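PDB 4LJS: periplasmic binding protein from Veillonella parvula, which probably binds a small ligand, such as a metal chelate, outside the cytoplasmic membrane and delivers it to an ABC-type importer. Local coordinates for residues I26-Y40 and Q130-L143. Residues are numbered along the deposited sequence; the frame is centred on the assembly and turned at random.
Sequences IESFVRRGEPFESTY and QARLANVYIAESSL
Tyr-40 and Asn-135 lie against each other at one end of this contact, their side chains running in opposite directions. Asn-135 ND2 sits over one face of the Tyr-40 ring, 3.3 Å from CE2, with ring and amide planes 49° apart. The carboxamide is therefore tilted on the ring rather than stacked flat. Asn-135 OD1 accepts from two waters. One takes the N-H of Thr-39; the other also donates to Ser-38 OG and accepts from Gln-130 NE2 and Val-136 N. A further water links Tyr-40 OH to the Val-136 carbonyl.

Phe-36 stands in the middle. Its CG lies between its own backbone N and carbonyl carbon (chi1 69°), and the ring edge then lies against Val-136 O, with CZ 3.4 Å from that oxygen. The Ile-138 side chain runs at about a right angle to that of Phe-36, its CD1 4.0 Å from Phe-36 CE1.

Ser-28 makes the direct polar link. Ile-138 N donates to Ser-28 OG over 3.0 Å, with an N-H...O angle of 151°. A water joins the same hydroxyl to Ile-138 O. Next to it, Ile-26 CG2 packs 3.8 Å from Tyr-137 CE1; the Tyr-137 hydroxyl reaches on to Asp-160 of helix 151-164. At the far end Leu-143 CD1 touches Phe-29 CB at 3.6 Å, the two side chains crossing squarely.

Strand 135-138 is an outer strand of the parallel sheet 67-71, 47-50, 110-113, 135-138. The hairpin of strands 19-29 and 34-40 packs across it through side chains, bridging waters and the bond from Ile-138 N to Ser-28 OG. The strand order 2-1-3-4 fits the Rossmann-like N-terminal lobe of a helical-backbone periplasmic binding protein, here flanked by an N-terminal beta hairpin.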
loop_
_atom_site.group_PDB
_atom_site.type_symbol
_atom_site.label_atom_id
_atom_site.label_comp_id
_atom_site.label_asym_id
_atom_site.label_seq_id
_atom_site.Cartn_x
_atom_site.Cartn_y
_atom_site.Cartn_z
ATOM N N ILE A 26 16.336 -13.339 5.058
ATOM C CA ILE A 26 15.676 -12.101 4.677
ATOM C C ILE A 26 16.261 -10.926 5.451
ATOM O O ILE A 26 16.523 -11.034 6.651
ATOM C CB ILE A 26 14.155 -12.179 4.966
ATOM C CG1 ILE A 26 13.478 -13.190 4.034
ATOM C CG2 ILE A 26 13.496 -10.799 4.844
ATOM C CD1 ILE A 26 13.620 -12.855 2.557
ATOM N N GLU A 27 16.473 -9.810 4.758
ATOM C CA GLU A 27 16.851 -8.565 5.411
ATOM C C GLU A 27 15.664 -7.606 5.562
ATOM O O GLU A 27 14.956 -7.304 4.597
ATOM C CB GLU A 27 17.977 -7.868 4.646
ATOM C CG GLU A 27 18.282 -6.470 5.167
ATOM C CD GLU A 27 19.352 -5.766 4.363
ATOM O OE1 GLU A 27 19.001 -5.083 3.378
ATOM O OE2 GLU A 27 20.541 -5.895 4.717
ATOM N N SER A 28 15.462 -7.125 6.783
ATOM C CA SER A 28 14.437 -6.129 7.069
ATOM C C SER A 28 15.088 -5.048 7.925
ATOM O O SER A 28 16.298 -5.096 8.165
ATOM C CB SER A 28 13.255 -6.776 7.791
ATOM O OG SER A 28 12.098 -5.949 7.774
ATOM N N PHE A 29 14.305 -4.070 8.373
ATOM C CA PHE A 29 14.855 -2.943 9.131
ATOM C C PHE A 29 13.954 -2.574 10.302
ATOM O O PHE A 29 12.733 -2.576 10.177
ATOM C CB PHE A 29 15.004 -1.702 8.241
ATOM C CG PHE A 29 15.819 -1.931 7.006
ATOM C CD1 PHE A 29 15.253 -2.523 5.884
ATOM C CD2 PHE A 29 17.156 -1.545 6.963
ATOM C CE1 PHE A 29 16.007 -2.739 4.743
ATOM C CE2 PHE A 29 17.915 -1.755 5.828
ATOM C CZ PHE A 29 17.338 -2.353 4.713
ATOM N N VAL A 30 14.553 -2.232 11.435
ATOM C CA VAL A 30 13.779 -1.714 12.548
ATOM C C VAL A 30 13.689 -0.196 12.424
ATOM O O VAL A 30 12.711 0.420 12.841
ATOM C CB VAL A 30 14.366 -2.155 13.912
ATOM C CG1 VAL A 30 14.203 -3.658 14.079
ATOM C CG2 VAL A 30 15.828 -1.772 14.022
ATOM N N ARG A 31 14.716 0.396 11.826
ATOM C CA ARG A 31 14.722 1.813 11.499
ATOM C C ARG A 31 15.474 2.023 10.193
ATOM O O ARG A 31 16.171 1.127 9.712
ATOM C CB ARG A 31 15.374 2.642 12.613
ATOM C CG ARG A 31 14.527 2.756 13.862
ATOM C CD ARG A 31 15.074 3.773 14.853
ATOM N NE ARG A 31 14.154 3.932 15.976
ATOM C CZ ARG A 31 14.263 4.853 16.929
ATOM N NH1 ARG A 31 15.266 5.728 16.919
ATOM N NH2 ARG A 31 13.359 4.899 17.897
ATOM N N ARG A 32 15.329 3.210 9.621
ATOM C CA ARG A 32 16.070 3.566 8.424
ATOM C C ARG A 32 17.559 3.408 8.711
ATOM O O ARG A 32 18.090 4.015 9.642
ATOM C CB ARG A 32 15.744 5.001 8.018
ATOM C CG ARG A 32 16.281 5.426 6.668
ATOM C CD ARG A 32 15.847 6.855 6.369
ATOM N NE ARG A 32 16.537 7.419 5.215
ATOM C CZ ARG A 32 17.709 8.042 5.281
ATOM N NH1 ARG A 32 18.266 8.528 4.179
ATOM N NH2 ARG A 32 18.325 8.175 6.448
ATOM N N GLY A 33 18.218 2.551 7.939
ATOM C CA GLY A 33 19.644 2.326 8.089
ATOM C C GLY A 33 20.010 1.350 9.193
ATOM O O GLY A 33 21.188 1.182 9.507
ATOM N N GLU A 34 19.006 0.708 9.784
ATOM C CA GLU A 34 19.248 -0.274 10.841
ATOM C C GLU A 34 18.664 -1.645 10.493
ATOM O O GLU A 34 17.532 -1.958 10.863
ATOM C CB GLU A 34 18.712 0.236 12.185
ATOM C CG GLU A 34 19.512 1.421 12.749
ATOM C CD GLU A 34 18.925 1.971 14.039
ATOM O OE1 GLU A 34 18.154 1.246 14.704
ATOM O OE2 GLU A 34 19.224 3.131 14.383
ATOM N N PRO A 35 19.445 -2.469 9.773
ATOM C CA PRO A 35 18.953 -3.761 9.290
ATOM C C PRO A 35 19.072 -4.872 10.325
ATOM O O PRO A 35 19.924 -4.831 11.213
ATOM C CB PRO A 35 19.885 -4.062 8.112
ATOM C CG PRO A 35 21.195 -3.427 8.522
ATOM C CD PRO A 35 20.823 -2.192 9.317
ATOM N N PHE A 36 18.207 -5.868 10.201
ATOM C CA PHE A 36 18.372 -7.097 10.955
ATOM C C PHE A 36 18.084 -8.246 10.014
ATOM O O PHE A 36 17.369 -8.087 9.025
ATOM C CB PHE A 36 17.471 -7.145 12.196
ATOM C CG PHE A 36 16.002 -7.260 11.889
ATOM C CD1 PHE A 36 15.265 -6.141 11.518
ATOM C CD2 PHE A 36 15.352 -8.483 11.992
ATOM C CE1 PHE A 36 13.901 -6.242 11.250
ATOM C CE2 PHE A 36 13.989 -8.597 11.728
ATOM C CZ PHE A 36 13.260 -7.474 11.359
ATOM N N GLU A 37 18.664 -9.397 10.312
ATOM C CA GLU A 37 18.563 -10.536 9.429
ATOM C C GLU A 37 17.750 -11.620 10.105
ATOM O O GLU A 37 17.868 -11.830 11.310
ATOM C CB GLU A 37 19.958 -11.052 9.100
ATOM C CG GLU A 37 20.081 -11.651 7.732
ATOM C CD GLU A 37 21.525 -11.864 7.334
ATOM O OE1 GLU A 37 22.236 -12.622 8.033
ATOM O OE2 GLU A 37 21.949 -11.261 6.324
ATOM N N SER A 38 16.924 -12.300 9.319
ATOM C CA SER A 38 16.101 -13.394 9.808
ATOM C C SER A 38 16.230 -14.585 8.879
ATOM O O SER A 38 16.249 -14.429 7.656
ATOM C CB SER A 38 14.639 -12.959 9.885
ATOM O OG SER A 38 14.520 -11.789 10.670
ATOM N N THR A 39 16.322 -15.773 9.463
ATOM C CA THR A 39 16.429 -16.996 8.680
ATOM C C THR A 39 15.201 -17.876 8.868
ATOM O O THR A 39 14.779 -18.145 9.990
ATOM C CB THR A 39 17.702 -17.783 9.030
ATOM O OG1 THR A 39 18.850 -17.028 8.630
ATOM C CG2 THR A 39 17.716 -19.116 8.311
ATOM N N TYR A 40 14.629 -18.311 7.752
ATOM C CA TYR A 40 13.430 -19.136 7.760
ATOM C C TYR A 40 13.746 -20.537 7.246
ATOM O O TYR A 40 14.197 -20.692 6.112
ATOM C CB TYR A 40 12.365 -18.497 6.873
ATOM C CG TYR A 40 11.930 -17.125 7.323
ATOM C CD1 TYR A 40 12.687 -15.995 7.020
ATOM C CD2 TYR A 40 10.748 -16.954 8.040
ATOM C CE1 TYR A 40 12.280 -14.731 7.431
ATOM C CE2 TYR A 40 10.336 -15.700 8.451
ATOM C CZ TYR A 40 11.104 -14.595 8.151
ATOM O OH TYR A 40 10.689 -13.351 8.569
ATOM N N GLN A 130 12.305 -13.446 18.486
ATOM C CA GLN A 130 13.292 -14.441 18.097
ATOM C C GLN A 130 13.622 -15.352 19.278
ATOM O O GLN A 130 13.999 -16.509 19.102
ATOM C CB GLN A 130 14.543 -13.779 17.513
ATOM C CG GLN A 130 14.344 -13.322 16.065
ATOM C CD GLN A 130 15.407 -12.347 15.585
ATOM O OE1 GLN A 130 16.275 -11.931 16.351
ATOM N NE2 GLN A 130 15.341 -11.978 14.310
ATOM N N ALA A 131 13.450 -14.831 20.487
ATOM C CA ALA A 131 13.670 -15.633 21.679
ATOM C C ALA A 131 12.487 -16.578 21.893
ATOM O O ALA A 131 12.586 -17.557 22.631
ATOM C CB ALA A 131 13.863 -14.735 22.887
ATOM N N ARG A 132 11.367 -16.272 21.243
ATOM C CA ARG A 132 10.182 -17.117 21.310
ATOM C C ARG A 132 10.067 -17.976 20.053
ATOM O O ARG A 132 9.007 -18.522 19.764
ATOM C CB ARG A 132 8.926 -16.259 21.498
ATOM C CG ARG A 132 9.021 -15.313 22.693
ATOM C CD ARG A 132 7.697 -14.607 23.006
ATOM N NE ARG A 132 6.617 -15.516 23.415
ATOM C CZ ARG A 132 6.544 -16.129 24.596
ATOM N NH1 ARG A 132 7.500 -15.960 25.504
ATOM N NH2 ARG A 132 5.513 -16.929 24.873
ATOM N N LEU A 133 11.174 -18.091 19.321
ATOM C CA LEU A 133 11.229 -18.843 18.062
ATOM C C LEU A 133 10.237 -18.372 16.991
ATOM O O LEU A 133 9.680 -19.178 16.244
ATOM C CB LEU A 133 11.086 -20.345 18.309
ATOM C CG LEU A 133 12.291 -20.946 19.035
ATOM C CD1 LEU A 133 12.128 -22.430 19.163
ATOM C CD2 LEU A 133 13.576 -20.608 18.290
ATOM N N ALA A 134 10.031 -17.063 16.921
ATOM C CA ALA A 134 9.221 -16.475 15.868
ATOM C C ALA A 134 10.060 -15.465 15.106
ATOM O O ALA A 134 11.097 -15.002 15.590
ATOM C CB ALA A 134 7.990 -15.801 16.443
ATOM N N ASN A 135 9.607 -15.132 13.906
ATOM C CA ASN A 135 10.259 -14.116 13.098
ATOM C C ASN A 135 9.408 -12.866 12.960
ATOM O O ASN A 135 8.190 -12.900 13.170
ATOM C CB ASN A 135 10.601 -14.685 11.726
ATOM C CG ASN A 135 11.785 -15.607 11.782
ATOM O OD1 ASN A 135 12.846 -15.223 12.274
ATOM N ND2 ASN A 135 11.610 -16.839 11.317
ATOM N N VAL A 136 10.060 -11.763 12.612
ATOM C CA VAL A 136 9.379 -10.488 12.383
ATOM C C VAL A 136 9.803 -9.939 11.019
ATOM O O VAL A 136 10.984 -9.959 10.676
ATOM C CB VAL A 136 9.731 -9.464 13.482
ATOM C CG1 VAL A 136 9.184 -8.071 13.142
ATOM C CG2 VAL A 136 9.215 -9.941 14.840
ATOM N N TYR A 137 8.832 -9.493 10.229
ATOM C CA TYR A 137 9.132 -8.808 8.983
ATOM C C TYR A 137 8.464 -7.441 8.981
ATOM O O TYR A 137 7.274 -7.323 9.268
ATOM C CB TYR A 137 8.698 -9.621 7.758
ATOM C CG TYR A 137 9.051 -8.923 6.466
ATOM C CD1 TYR A 137 10.360 -8.919 5.999
ATOM C CD2 TYR A 137 8.087 -8.243 5.727
ATOM C CE1 TYR A 137 10.705 -8.272 4.824
ATOM C CE2 TYR A 137 8.425 -7.585 4.538
ATOM C CZ TYR A 137 9.736 -7.604 4.097
ATOM O OH TYR A 137 10.092 -6.958 2.928
ATOM N N ILE A 138 9.248 -6.419 8.653
ATOM C CA ILE A 138 8.805 -5.032 8.722
ATOM C C ILE A 138 8.800 -4.386 7.329
ATOM O O ILE A 138 9.776 -4.497 6.586
ATOM C CB ILE A 138 9.727 -4.245 9.683
ATOM C CG1 ILE A 138 9.539 -4.769 11.110
ATOM C CG2 ILE A 138 9.456 -2.743 9.613
ATOM C CD1 ILE A 138 10.569 -4.260 12.101
ATOM N N ALA A 139 7.698 -3.729 6.967
ATOM C CA ALA A 139 7.623 -3.025 5.682
ATOM C C ALA A 139 8.641 -1.889 5.618
ATOM O O ALA A 139 8.596 -0.960 6.427
ATOM C CB ALA A 139 6.233 -2.479 5.456
ATOM N N GLU A 140 9.550 -1.952 4.652
ATOM C CA GLU A 140 10.543 -0.894 4.492
ATOM C C GLU A 140 9.910 0.484 4.236
ATOM O O GLU A 140 10.440 1.505 4.665
ATOM C CB GLU A 140 11.537 -1.234 3.377
ATOM C CG GLU A 140 12.656 -0.223 3.259
ATOM C CD GLU A 140 13.529 -0.446 2.039
ATOM O OE1 GLU A 140 13.221 -1.357 1.237
ATOM O OE2 GLU A 140 14.522 0.302 1.886
ATOM N N SER A 141 8.772 0.517 3.554
ATOM C CA SER A 141 8.129 1.797 3.254
ATOM C C SER A 141 7.430 2.426 4.461
ATOM O O SER A 141 6.873 3.526 4.358
ATOM C CB SER A 141 7.137 1.645 2.108
ATOM O OG SER A 141 6.038 0.848 2.504
ATOM N N SER A 142 7.457 1.739 5.603
ATOM C CA SER A 142 6.903 2.293 6.834
ATOM C C SER A 142 7.961 2.941 7.750
ATOM O O SER A 142 7.641 3.373 8.858
ATOM C CB SER A 142 6.154 1.210 7.608
ATOM O OG SER A 142 7.062 0.295 8.201
ATOM N N LEU A 143 9.208 3.018 7.290
ATOM C CA LEU A 143 10.314 3.441 8.161
ATOM C C LEU A 143 10.375 4.947 8.415
ATOM O O LEU A 143 11.104 5.403 9.297
ATOM C CB LEU A 143 11.665 2.957 7.617
ATOM C CG LEU A 143 11.873 1.443 7.549
ATOM C CD1 LEU A 143 13.195 1.124 6.859
ATOM C CD2 LEU A 143 11.819 0.827 8.934
HETATM O O HOH W 1 12.044 -4.737 5.181
HETATM O O HOH W 2 13.306 4.835 10.530
HETATM O O HOH W 3 13.065 -12.245 12.603
HETATM O O HOH W 4 15.747 -15.479 12.659
HETATM O O HOH W 5 12.029 -11.037 8.552
#